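Local coordinates for protein hyaluronidase (Thermobaculum terrenum, PDB 5DIY) that probably removes O-linked N-acetylglucosamine from proteins as a family 84 glycoside hydrolase, at residues C[382-386]-C[441-445]. Residue numbers count along the deposited sequence, not the author numbering.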
loop_
_atom_site.group_PDB
_atom_site.type_symbol
_atom_site.label_atom_id
_atom_site.label_comp_id
_atom_site.label_asym_id
_atom_site.label_seq_id
_atom_site.Cartn_x
_atom_site.Cartn_y
_atom_site.Cartn_z
ATOM N N TRP C 382 9.712 -20.174 5.741
ATOM C CA TRP C 382 9.441 -20.005 7.183
ATOM C C TRP C 382 8.785 -21.260 7.765
ATOM O O TRP C 382 9.077 -21.647 8.890
ATOM C CB TRP C 382 8.557 -18.778 7.463
ATOM C CG TRP C 382 9.245 -17.434 7.378
ATOM C CD1 TRP C 382 8.893 -16.391 6.576
ATOM C CD2 TRP C 382 10.368 -16.982 8.148
ATOM N NE1 TRP C 382 9.733 -15.323 6.780
ATOM C CE2 TRP C 382 10.646 -15.658 7.743
ATOM C CE3 TRP C 382 11.174 -17.571 9.132
ATOM C CZ2 TRP C 382 11.698 -14.911 8.289
ATOM C CZ3 TRP C 382 12.218 -16.829 9.673
ATOM C CH2 TRP C 382 12.470 -15.511 9.248
ATOM N N THR C 383 7.916 -21.891 6.975
ATOM C CA THR C 383 7.265 -23.154 7.337
ATOM C C THR C 383 8.266 -24.309 7.479
ATOM O O THR C 383 8.181 -25.083 8.440
ATOM C CB THR C 383 6.178 -23.530 6.305
ATOM O OG1 THR C 383 5.359 -22.381 6.033
ATOM C CG2 THR C 383 5.307 -24.683 6.804
ATOM N N ASP C 384 9.208 -24.413 6.540
ATOM C CA ASP C 384 10.302 -25.396 6.625
ATOM C C ASP C 384 11.089 -25.229 7.923
ATOM O O ASP C 384 11.477 -26.214 8.554
ATOM C CB ASP C 384 11.290 -25.269 5.445
ATOM C CG ASP C 384 10.699 -25.689 4.103
ATOM O OD1 ASP C 384 9.756 -26.496 4.053
ATOM O OD2 ASP C 384 11.204 -25.199 3.076
ATOM N N TYR C 385 11.307 -23.980 8.331
ATOM C CA TYR C 385 12.121 -23.699 9.517
ATOM C C TYR C 385 11.364 -24.043 10.805
ATOM O O TYR C 385 11.955 -24.580 11.749
ATOM C CB TYR C 385 12.610 -22.247 9.536
ATOM C CG TYR C 385 13.276 -21.752 8.262
ATOM C CD1 TYR C 385 13.777 -22.636 7.284
ATOM C CD2 TYR C 385 13.431 -20.386 8.039
ATOM C CE1 TYR C 385 14.381 -22.161 6.127
ATOM C CE2 TYR C 385 14.041 -19.907 6.891
ATOM C CZ TYR C 385 14.510 -20.797 5.935
ATOM O OH TYR C 385 15.115 -20.313 4.794
ATOM N N LEU C 386 10.065 -23.745 10.842
ATOM C CA LEU C 386 9.218 -24.142 11.972
ATOM C C LEU C 386 9.197 -25.654 12.176
ATOM O O LEU C 386 9.181 -26.128 13.307
ATOM C CB LEU C 386 7.782 -23.647 11.790
ATOM C CG LEU C 386 7.541 -22.167 12.069
ATOM C CD1 LEU C 386 6.132 -21.790 11.622
ATOM C CD2 LEU C 386 7.738 -21.847 13.547
ATOM N N VAL C 441 7.848 -15.266 13.152
ATOM C CA VAL C 441 8.454 -16.596 13.035
ATOM C C VAL C 441 9.948 -16.488 13.332
ATOM O O VAL C 441 10.488 -17.296 14.082
ATOM C CB VAL C 441 8.181 -17.248 11.666
ATOM C CG1 VAL C 441 8.890 -18.595 11.552
ATOM C CG2 VAL C 441 6.688 -17.445 11.468
ATOM N N ARG C 442 10.600 -15.465 12.779
ATOM C CA ARG C 442 12.009 -15.181 13.083
ATOM C C ARG C 442 12.286 -15.181 14.582
ATOM O O ARG C 442 13.149 -15.938 15.056
ATOM C CB ARG C 442 12.434 -13.837 12.492
ATOM C CG ARG C 442 13.924 -13.545 12.575
ATOM C CD ARG C 442 14.215 -12.082 12.274
ATOM N NE ARG C 442 13.856 -11.758 10.898
ATOM C CZ ARG C 442 14.602 -12.015 9.825
ATOM N NH1 ARG C 442 15.788 -12.596 9.938
ATOM N NH2 ARG C 442 14.153 -11.676 8.619
ATOM N N ASN C 443 11.545 -14.352 15.322
ATOM C CA ASN C 443 11.774 -14.193 16.767
ATOM C C ASN C 443 11.501 -15.490 17.533
ATOM O O ASN C 443 12.194 -15.792 18.494
ATOM C CB ASN C 443 10.947 -13.036 17.363
ATOM C CG ASN C 443 11.311 -11.665 16.788
ATOM O OD1 ASN C 443 12.406 -11.443 16.270
ATOM N ND2 ASN C 443 10.375 -10.730 16.886
ATOM N N PHE C 444 10.507 -16.259 17.090
ATOM C CA PHE C 444 10.237 -17.565 17.681
ATOM C C PHE C 444 11.420 -18.508 17.476
ATOM O O PHE C 444 11.876 -19.135 18.422
ATOM C CB PHE C 444 8.953 -18.187 17.116
ATOM C CG PHE C 444 8.648 -19.560 17.667
ATOM C CD1 PHE C 444 8.291 -19.718 19.006
ATOM C CD2 PHE C 444 8.711 -20.692 16.847
ATOM C CE1 PHE C 444 8.008 -20.981 19.524
ATOM C CE2 PHE C 444 8.437 -21.956 17.355
ATOM C CZ PHE C 444 8.084 -22.102 18.697
ATOM N N LEU C 445 11.921 -18.578 16.247
ATOM C CA LEU C 445 13.073 -19.428 15.919
ATOM C C LEU C 445 14.346 -19.030 16.672
ATOM O O LEU C 445 15.087 -19.900 17.157
ATOM C CB LEU C 445 13.305 -19.455 14.396
ATOM C CG LEU C 445 12.183 -20.136 13.601
ATOM C CD1 LEU C 445 12.347 -19.932 12.100
ATOM C CD2 LEU C 445 12.078 -21.615 13.936
#
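Trp382 packs the six-membered part of its indole against Val441 and Arg442 near the start of helix 440-451. Its CE3 comes within 3.5 Å of Val441 CG1, and its CH2 lies 3.7 Å from Arg442 CB. The rim of the same ring meets Leu445 one turn further on, with CZ3 3.9 Å from Leu445 CD1. The CA-to-CB bond of Trp382 points sideways, and the ring turns back to fill the gap between the helices. The Arg442 guanidinium sets one face over Trp382 CZ2; its charge is paired with Asp439, and NH2 also bonds to the carbonyl of Ala429.

The CA-to-CB bond of Leu445 points toward helix 373-398. Its CD1 packs 3.5 Å from Tyr385 CB, while the Tyr385 ring leads away toward helix 412-428. Leu386 touches both Val441 and Phe444: its CG is 3.9 Å from Val441 CG1 and its CD2 is 3.6 Å from Phe444 CD2. Phe444 stacks in turn on Phe328 of helix 322-336.

The two segments run nearly parallel, with axes 10.6 Å apart at an angle of 23°. Trp382 lies level with Val441 and Leu386 with Leu445, so the same four-residue step brings both pairs together. The contact is apolar and buries 365 Å² in all. Helices 340-362, 322-336 and 412-428 add further side chains around it. It lies away from the sugar-binding site of the TIM barrel. Such apolar packing of near-parallel helices at a shallow angle is typical of a helical bundle, here the all-helical region that follows the catalytic barrel in this GH84 enzyme.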